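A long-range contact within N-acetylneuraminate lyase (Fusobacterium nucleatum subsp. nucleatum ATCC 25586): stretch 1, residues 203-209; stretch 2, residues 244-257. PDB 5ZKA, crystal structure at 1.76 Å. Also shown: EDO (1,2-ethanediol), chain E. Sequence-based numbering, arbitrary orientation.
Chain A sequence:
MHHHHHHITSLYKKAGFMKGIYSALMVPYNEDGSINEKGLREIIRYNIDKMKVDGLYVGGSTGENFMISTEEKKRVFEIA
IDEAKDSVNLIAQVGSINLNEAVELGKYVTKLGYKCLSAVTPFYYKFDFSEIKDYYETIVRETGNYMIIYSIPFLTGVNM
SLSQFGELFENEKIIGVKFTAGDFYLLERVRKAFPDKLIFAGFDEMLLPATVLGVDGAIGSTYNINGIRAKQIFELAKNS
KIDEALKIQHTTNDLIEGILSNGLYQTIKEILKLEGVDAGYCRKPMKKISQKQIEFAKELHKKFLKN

Stretch 1 (203-209) FDEMLLP
Stretch 2 (244-257) EALKIQHTTNDLIE

Stretch 1 is a short connection that leads into a helix, and it lies against one side of the helix formed by stretch 2. The two run antiparallel in register: the CA atoms of E205 and N253 are 5.8 Å apart, and those of L208 and Q249 are 6.7 Å apart. Stretch 2 is helical throughout, part of a helix that extends beyond both its ends, with phi/psi near -65/-40 and regular i to i+4 backbone hydrogen bonds. Together the stretches bury 377 Å².

F203 (phi/psi -118/97) does not reach the helix; its carbonyl O accepts a hydrogen bond from M206 N at 2.9 Å, closing the turn that carries the next residues. D204 (-60/-32) and E205 (-78/-3) form a 3-10 segment, and the CA-to-CB bonds of both point sideways to stretch 2. The D204 side chain is an m rotamer, and its CB packs 3.9 Å from CD1 of I256, whose CA-to-CB bond points toward stretch 1 and whose side chain is an m,t rotamer. I256 CD1 also lies 3.9 Å from E205 N and 4.0 Å from E205 CB, so I256 supplies an apolar surface for the start of the turn. A 1,2-ethanediol, probably from the crystallisation liquor, is held here: D204 N donates to its O1 at 3.2 Å, and O1 donates to E205 OE1 at 2.7 Å. The p,m conformation of E205, with chi3 near 1°, brings the carboxylate to this site.

The carbonyl groups of the turn are met by amides from the helix. Q249 NE2 makes a weak hydrogen bond to D204 O at 3.5 Å, while N253 ND2 gives a shorter one to E205 O, 2.9 Å with an angle of 164°. N253 is an m rotamer with chi2 near 8°; its CA-to-CB bond points sideways, but its end comes nearer to stretch 1. Q249 NE2 also donates to N253 OD1 at 3.0 Å, one helical turn along, which ties the two amides into a single polar network.

M206 (-126/32) occupies the N-cap position, and the CA-to-CB bond of its m,t,m side chain points away from stretch 2. The helix of stretch 1 follows, with L207 at -65/-42 and L208 at -65/-52. L207 is a t,p rotamer; its CA-to-CB bond points sideways and it contributes little buried area. At L208, the backbone N donates to Q249 OE1 at 2.8 Å and 144°. An amide side chain suits this buried position because it can offer its oxygen to a free NH of the first helical turn and its nitrogen, weakly, to the carbonyl of D204. Q249 does so with chi1 t, chi2 p and chi3 near 69°.

L208 also provides the main apolar contact. Its CA-to-CB bond points toward the helix, and its t,p side chain places CD1 4.0 Å from A245 CB and CD2 3.8 Å from L246 CD1. The CA-to-CB bonds of A245 and Q249 point toward stretch 1, while that of L246, a t,p rotamer, points sideways. L208 CD2 also comes within 3.6 Å of L246 CA, so the leucine rests directly on the helix backbone. P209 (-62/-33), with a C-gamma endo pucker, continues the helix without a contact to stretch 2.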

ATOM      1  N   PHE A 203      -5.143  -8.593   3.225  1.00 29.76           N
ATOM      2  CA  PHE A 203      -6.007  -7.474   2.843  1.00 28.73           C
ATOM      3  C   PHE A 203      -6.596  -7.773   1.465  1.00 28.39           C
ATOM      4  O   PHE A 203      -5.946  -7.527   0.443  1.00 26.80           O
ATOM      5  CB  PHE A 203      -5.189  -6.180   2.859  1.00 32.05           C
ATOM      6  CG  PHE A 203      -3.728  -6.394   2.491  1.00 42.08           C
ATOM      7  CD1 PHE A 203      -3.383  -6.929   1.260  1.00 49.31           C
ATOM      8  CD2 PHE A 203      -2.711  -6.087   3.382  1.00 49.31           C
ATOM      9  CE1 PHE A 203      -2.068  -7.146   0.916  1.00 51.40           C
ATOM     10  CE2 PHE A 203      -1.381  -6.303   3.036  1.00 49.20           C
ATOM     11  CZ  PHE A 203      -1.066  -6.833   1.800  1.00 51.54           C
ATOM     12  N   ASP A 204      -7.830  -8.311   1.436  1.00 26.34           N
ATOM     13  CA  ASP A 204      -8.412  -8.818   0.198  1.00 26.30           C
ATOM     14  C   ASP A 204      -8.530  -7.727  -0.847  1.00 25.65           C
ATOM     15  O   ASP A 204      -8.451  -8.002  -2.050  1.00 28.55           O
ATOM     16  CB  ASP A 204      -9.813  -9.370   0.448  1.00 23.04           C
ATOM     17  CG  ASP A 204      -9.844 -10.472   1.494  1.00 29.30           C
ATOM     18  OD1 ASP A 204      -8.852 -10.620   2.233  1.00 31.88           O
ATOM     19  OD2 ASP A 204     -10.882 -11.171   1.573  1.00 29.16           O
ATOM     20  N   GLU A 205      -8.760  -6.495  -0.404  1.00 21.26           N
ATOM     21  CA  GLU A 205      -8.965  -5.389  -1.324  1.00 28.06           C
ATOM     22  C   GLU A 205      -7.659  -4.876  -1.911  1.00 31.07           C
ATOM     23  O   GLU A 205      -7.690  -3.954  -2.729  1.00 26.83           O
ATOM     24  CB  GLU A 205      -9.715  -4.251  -0.616  1.00 26.43           C
ATOM     25  CG  GLU A 205      -8.941  -3.521   0.471  1.00 26.62           C
ATOM     26  CD  GLU A 205      -8.920  -4.251   1.806  1.00 36.89           C
ATOM     27  OE1 GLU A 205      -9.503  -5.358   1.920  1.00 34.61           O
ATOM     28  OE2 GLU A 205      -8.334  -3.687   2.751  1.00 41.75           O
ATOM     29  N   MET A 206      -6.518  -5.434  -1.496  1.00 23.55           N
ATOM     30  CA  MET A 206      -5.211  -5.088  -2.047  1.00 21.21           C
ATOM     31  C   MET A 206      -4.467  -6.331  -2.533  1.00 22.77           C
ATOM     32  O   MET A 206      -3.237  -6.381  -2.511  1.00 23.53           O
ATOM     33  CB  MET A 206      -4.394  -4.314  -1.021  1.00 21.81           C
ATOM     34  CG  MET A 206      -5.191  -3.125  -0.486  1.00 26.77           C
ATOM     35  SD  MET A 206      -4.245  -2.018   0.580  1.00 35.06           S
ATOM     36  CE  MET A 206      -3.947  -3.076   1.984  1.00 27.26           C
ATOM     37  N   LEU A 207      -5.214  -7.333  -3.013  1.00 22.63           N
ATOM     38  CA  LEU A 207      -4.604  -8.585  -3.448  1.00 23.94           C
ATOM     39  C   LEU A 207      -3.701  -8.383  -4.660  1.00 23.60           C
ATOM     40  O   LEU A 207      -2.607  -8.951  -4.732  1.00 27.03           O
ATOM     41  CB  LEU A 207      -5.700  -9.606  -3.767  1.00 21.88           C
ATOM     42  CG  LEU A 207      -5.247 -10.982  -4.267  1.00 25.40           C
ATOM     43  CD1 LEU A 207      -4.266 -11.638  -3.283  1.00 26.01           C
ATOM     44  CD2 LEU A 207      -6.468 -11.881  -4.455  1.00 24.90           C
ATOM     45  N   LEU A 208      -4.133  -7.570  -5.620  1.00 20.84           N
ATOM     46  CA  LEU A 208      -3.330  -7.408  -6.833  1.00 25.29           C
ATOM     47  C   LEU A 208      -1.986  -6.744  -6.544  1.00 24.29           C
ATOM     48  O   LEU A 208      -0.950  -7.299  -6.956  1.00 25.32           O
ATOM     49  CB  LEU A 208      -4.137  -6.652  -7.895  1.00 24.72           C
ATOM     50  CG  LEU A 208      -3.347  -6.104  -9.083  1.00 27.80           C
ATOM     51  CD1 LEU A 208      -2.618  -7.201  -9.841  1.00 29.47           C
ATOM     52  CD2 LEU A 208      -4.315  -5.373 -10.008  1.00 25.18           C
ATOM     53  N   PRO A 209      -1.910  -5.594  -5.864  1.00 24.33           N
ATOM     54  CA  PRO A 209      -0.576  -5.019  -5.598  1.00 24.47           C
ATOM     55  C   PRO A 209       0.306  -5.925  -4.754  1.00 22.77           C
ATOM     56  O   PRO A 209       1.526  -5.966  -4.954  1.00 24.04           O
ATOM     57  CB  PRO A 209      -0.888  -3.697  -4.879  1.00 27.43           C
ATOM     58  CG  PRO A 209      -2.324  -3.793  -4.445  1.00 24.90           C
ATOM     59  CD  PRO A 209      -2.995  -4.680  -5.455  1.00 23.81           C
ATOM     60  N   GLU A 244      -6.077  -7.615 -17.173  1.00 33.73           N
ATOM     61  CA  GLU A 244      -7.257  -8.381 -16.787  1.00 31.57           C
ATOM     62  C   GLU A 244      -7.378  -8.482 -15.268  1.00 31.14           C
ATOM     63  O   GLU A 244      -8.491  -8.428 -14.728  1.00 30.39           O
ATOM     64  CB  GLU A 244      -7.216  -9.772 -17.422  1.00 40.58           C
ATOM     65  CG  GLU A 244      -8.435 -10.614 -17.085  1.00 56.74           C
ATOM     66  CD  GLU A 244      -8.660 -11.759 -18.056  1.00 66.48           C
ATOM     67  OE1 GLU A 244      -7.729 -12.079 -18.828  1.00 62.69           O
ATOM     68  OE2 GLU A 244      -9.768 -12.343 -18.032  1.00 72.07           O
ATOM     69  N   ALA A 245      -6.246  -8.628 -14.561  1.00 30.73           N
ATOM     70  CA  ALA A 245      -6.297  -8.764 -13.106  1.00 27.47           C
ATOM     71  C   ALA A 245      -6.806  -7.489 -12.450  1.00 27.54           C
ATOM     72  O   ALA A 245      -7.518  -7.545 -11.438  1.00 27.22           O
ATOM     73  CB  ALA A 245      -4.923  -9.136 -12.551  1.00 27.31           C
ATOM     74  N   LEU A 246      -6.454  -6.326 -13.018  1.00 26.68           N
ATOM     75  CA  LEU A 246      -6.922  -5.057 -12.468  1.00 26.68           C
ATOM     76  C   LEU A 246      -8.423  -4.899 -12.632  1.00 27.44           C
ATOM     77  O   LEU A 246      -9.098  -4.386 -11.728  1.00 26.45           O
ATOM     78  CB  LEU A 246      -6.188  -3.886 -13.132  1.00 29.53           C
ATOM     79  CG  LEU A 246      -6.557  -2.476 -12.668  1.00 33.13           C
ATOM     80  CD1 LEU A 246      -6.394  -2.357 -11.161  1.00 30.88           C
ATOM     81  CD2 LEU A 246      -5.697  -1.402 -13.366  1.00 27.44           C
ATOM     82  N   LYS A 247      -8.966  -5.310 -13.787  1.00 28.12           N
ATOM     83  CA  LYS A 247     -10.412  -5.244 -13.990  1.00 26.91           C
ATOM     84  C   LYS A 247     -11.144  -6.062 -12.944  1.00 28.96           C
ATOM     85  O   LYS A 247     -12.167  -5.623 -12.405  1.00 28.00           O
ATOM     86  CB  LYS A 247     -10.784  -5.721 -15.399  1.00 28.65           C
ATOM     87  CG  LYS A 247     -10.362  -4.755 -16.495  1.00 40.50           C
ATOM     88  CD  LYS A 247     -11.178  -4.958 -17.771  1.00 49.56           C
ATOM     89  CE  LYS A 247     -10.623  -4.110 -18.902  1.00 55.67           C
ATOM     90  NZ  LYS A 247      -9.216  -4.482 -19.225  1.00 61.62           N
ATOM     91  N   ILE A 248     -10.619  -7.247 -12.630  1.00 23.56           N
ATOM     92  CA  ILE A 248     -11.269  -8.110 -11.646  1.00 25.07           C
ATOM     93  C   ILE A 248     -11.055  -7.586 -10.225  1.00 22.15           C
ATOM     94  O   ILE A 248     -11.951  -7.699  -9.376  1.00 27.23           O
ATOM     95  CB  ILE A 248     -10.770  -9.552 -11.828  1.00 28.44           C
ATOM     96  CG1 ILE A 248     -11.137 -10.047 -13.233  1.00 34.92           C
ATOM     97  CG2 ILE A 248     -11.347 -10.467 -10.750  1.00 30.70           C
ATOM     98  CD1 ILE A 248     -10.446 -11.326 -13.647  1.00 30.74           C
ATOM     99  N   GLN A 249      -9.901  -6.985  -9.934  1.00 26.90           N
ATOM    100  CA  GLN A 249      -9.740  -6.321  -8.637  1.00 24.61           C
ATOM    101  C   GLN A 249     -10.706  -5.151  -8.496  1.00 26.16           C
ATOM    102  O   GLN A 249     -11.241  -4.902  -7.405  1.00 24.49           O
ATOM    103  CB  GLN A 249      -8.302  -5.839  -8.450  1.00 23.43           C
ATOM    104  CG  GLN A 249      -8.023  -5.236  -7.071  1.00 26.76           C
ATOM    105  CD  GLN A 249      -7.849  -6.317  -6.025  1.00 25.52           C
ATOM    106  OE1 GLN A 249      -6.858  -7.041  -6.051  1.00 24.60           O
ATOM    107  NE2 GLN A 249      -8.820  -6.452  -5.120  1.00 27.13           N
ATOM    108  N   HIS A 250     -10.942  -4.418  -9.593  1.00 28.92           N
ATOM    109  CA  HIS A 250     -11.897  -3.315  -9.559  1.00 24.41           C
ATOM    110  C   HIS A 250     -13.296  -3.818  -9.223  1.00 22.28           C
ATOM    111  O   HIS A 250     -14.008  -3.220  -8.409  1.00 26.42           O
ATOM    112  CB  HIS A 250     -11.915  -2.598 -10.908  1.00 28.96           C
ATOM    113  CG  HIS A 250     -10.834  -1.571 -11.090  1.00 26.86           C
ATOM    114  ND1 HIS A 250     -10.337  -0.806 -10.058  1.00 29.53           N
ATOM    115  CD2 HIS A 250     -10.214  -1.133 -12.214  1.00 31.49           C
ATOM    116  CE1 HIS A 250      -9.433   0.036 -10.534  1.00 34.19           C
ATOM    117  NE2 HIS A 250      -9.338  -0.143 -11.840  1.00 30.03           N
ATOM    118  N   THR A 251     -13.731  -4.889  -9.890  1.00 23.65           N
ATOM    119  CA  THR A 251     -15.060  -5.429  -9.628  1.00 24.55           C
ATOM    120  C   THR A 251     -15.144  -5.961  -8.206  1.00 26.43           C
ATOM    121  O   THR A 251     -16.130  -5.717  -7.496  1.00 26.30           O
ATOM    122  CB  THR A 251     -15.374  -6.537 -10.636  1.00 29.29           C
ATOM    123  OG1 THR A 251     -15.417  -5.984 -11.964  1.00 33.92           O
ATOM    124  CG2 THR A 251     -16.715  -7.190 -10.320  1.00 30.60           C
ATOM    125  N   THR A 252     -14.106  -6.683  -7.781  1.00 23.77           N
ATOM    126  CA  THR A 252     -14.036  -7.192  -6.410  1.00 26.13           C
ATOM    127  C   THR A 252     -14.157  -6.068  -5.390  1.00 28.22           C
ATOM    128  O   THR A 252     -14.885  -6.188  -4.395  1.00 25.20           O
ATOM    129  CB  THR A 252     -12.726  -7.953  -6.222  1.00 25.05           C
ATOM    130  OG1 THR A 252     -12.807  -9.202  -6.922  1.00 27.15           O
ATOM    131  CG2 THR A 252     -12.427  -8.233  -4.733  1.00 22.25           C
ATOM    132  N   ASN A 253     -13.473  -4.951  -5.626  1.00 24.02           N
ATOM    133  CA  ASN A 253     -13.511  -3.886  -4.635  1.00 23.42           C
ATOM    134  C   ASN A 253     -14.819  -3.098  -4.651  1.00 26.95           C
ATOM    135  O   ASN A 253     -15.156  -2.477  -3.641  1.00 23.25           O
ATOM    136  CB  ASN A 253     -12.291  -2.966  -4.813  1.00 24.73           C
ATOM    137  CG  ASN A 253     -11.017  -3.609  -4.278  1.00 29.11           C
ATOM    138  OD1 ASN A 253     -11.027  -4.785  -3.913  1.00 28.01           O
ATOM    139  ND2 ASN A 253      -9.922  -2.846  -4.220  1.00 22.16           N
ATOM    140  N   ASP A 254     -15.575  -3.115  -5.750  1.00 26.55           N
ATOM    141  CA  ASP A 254     -16.954  -2.631  -5.674  1.00 28.21           C
ATOM    142  C   ASP A 254     -17.763  -3.493  -4.708  1.00 29.67           C
ATOM    143  O   ASP A 254     -18.570  -2.987  -3.918  1.00 26.75           O
ATOM    144  CB  ASP A 254     -17.608  -2.660  -7.058  1.00 26.32           C
ATOM    145  CG  ASP A 254     -17.195  -1.498  -7.950  1.00 35.83           C
ATOM    146  OD1 ASP A 254     -16.543  -0.542  -7.463  1.00 37.67           O
ATOM    147  OD2 ASP A 254     -17.546  -1.544  -9.151  1.00 38.27           O
ATOM    148  N   LEU A 255     -17.572  -4.806  -4.780  1.00 27.06           N
ATOM    149  CA  LEU A 255     -18.254  -5.706  -3.860  1.00 26.42           C
ATOM    150  C   LEU A 255     -17.755  -5.502  -2.430  1.00 26.95           C
ATOM    151  O   LEU A 255     -18.555  -5.382  -1.496  1.00 27.58           O
ATOM    152  CB  LEU A 255     -18.051  -7.150  -4.315  1.00 28.17           C
ATOM    153  CG  LEU A 255     -18.432  -8.225  -3.294  1.00 29.24           C
ATOM    154  CD1 LEU A 255     -19.934  -8.173  -2.985  1.00 26.74           C
ATOM    155  CD2 LEU A 255     -18.023  -9.596  -3.816  1.00 26.16           C
ATOM    156  N   ILE A 256     -16.436  -5.443  -2.242  1.00 23.66           N
ATOM    157  CA  ILE A 256     -15.895  -5.269  -0.892  1.00 24.29           C
ATOM    158  C   ILE A 256     -16.338  -3.935  -0.305  1.00 25.35           C
ATOM    159  O   ILE A 256     -16.658  -3.838   0.886  1.00 25.95           O
ATOM    160  CB  ILE A 256     -14.360  -5.415  -0.909  1.00 22.19           C
ATOM    161  CG1 ILE A 256     -13.990  -6.871  -1.219  1.00 25.41           C
ATOM    162  CG2 ILE A 256     -13.755  -4.977   0.436  1.00 27.11           C
ATOM    163  CD1 ILE A 256     -12.492  -7.130  -1.246  1.00 26.45           C
ATOM    164  N   GLU A 257     -16.383  -2.887  -1.130  1.00 27.26           N
ATOM    165  CA  GLU A 257     -16.815  -1.588  -0.629  1.00 27.33           C
ATOM    166  C   GLU A 257     -18.239  -1.658  -0.098  1.00 31.03           C
ATOM    167  O   GLU A 257     -18.546  -1.086   0.955  1.00 28.35           O
ATOM    168  CB  GLU A 257     -16.699  -0.540  -1.738  1.00 31.21           C
ATOM    169  CG  GLU A 257     -17.233   0.826  -1.391  1.00 34.58           C
ATOM    170  CD  GLU A 257     -17.309   1.717  -2.625  1.00 43.78           C
ATOM    171  OE1 GLU A 257     -16.280   2.317  -2.979  1.00 39.26           O
ATOM    172  OE2 GLU A 257     -18.390   1.790  -3.254  1.00 44.78           O
TER
HETATM  173  C1  EDO E 303     -11.419  -7.620   3.446  1.00 51.44           C
HETATM  174  O1  EDO E 303     -10.033  -7.450   3.586  1.00 47.78           O
HETATM  175  C2  EDO E 303     -12.150  -6.497   4.175  1.00 54.70           C
HETATM  176  O2  EDO E 303     -11.874  -6.599   5.546  1.00 57.80           O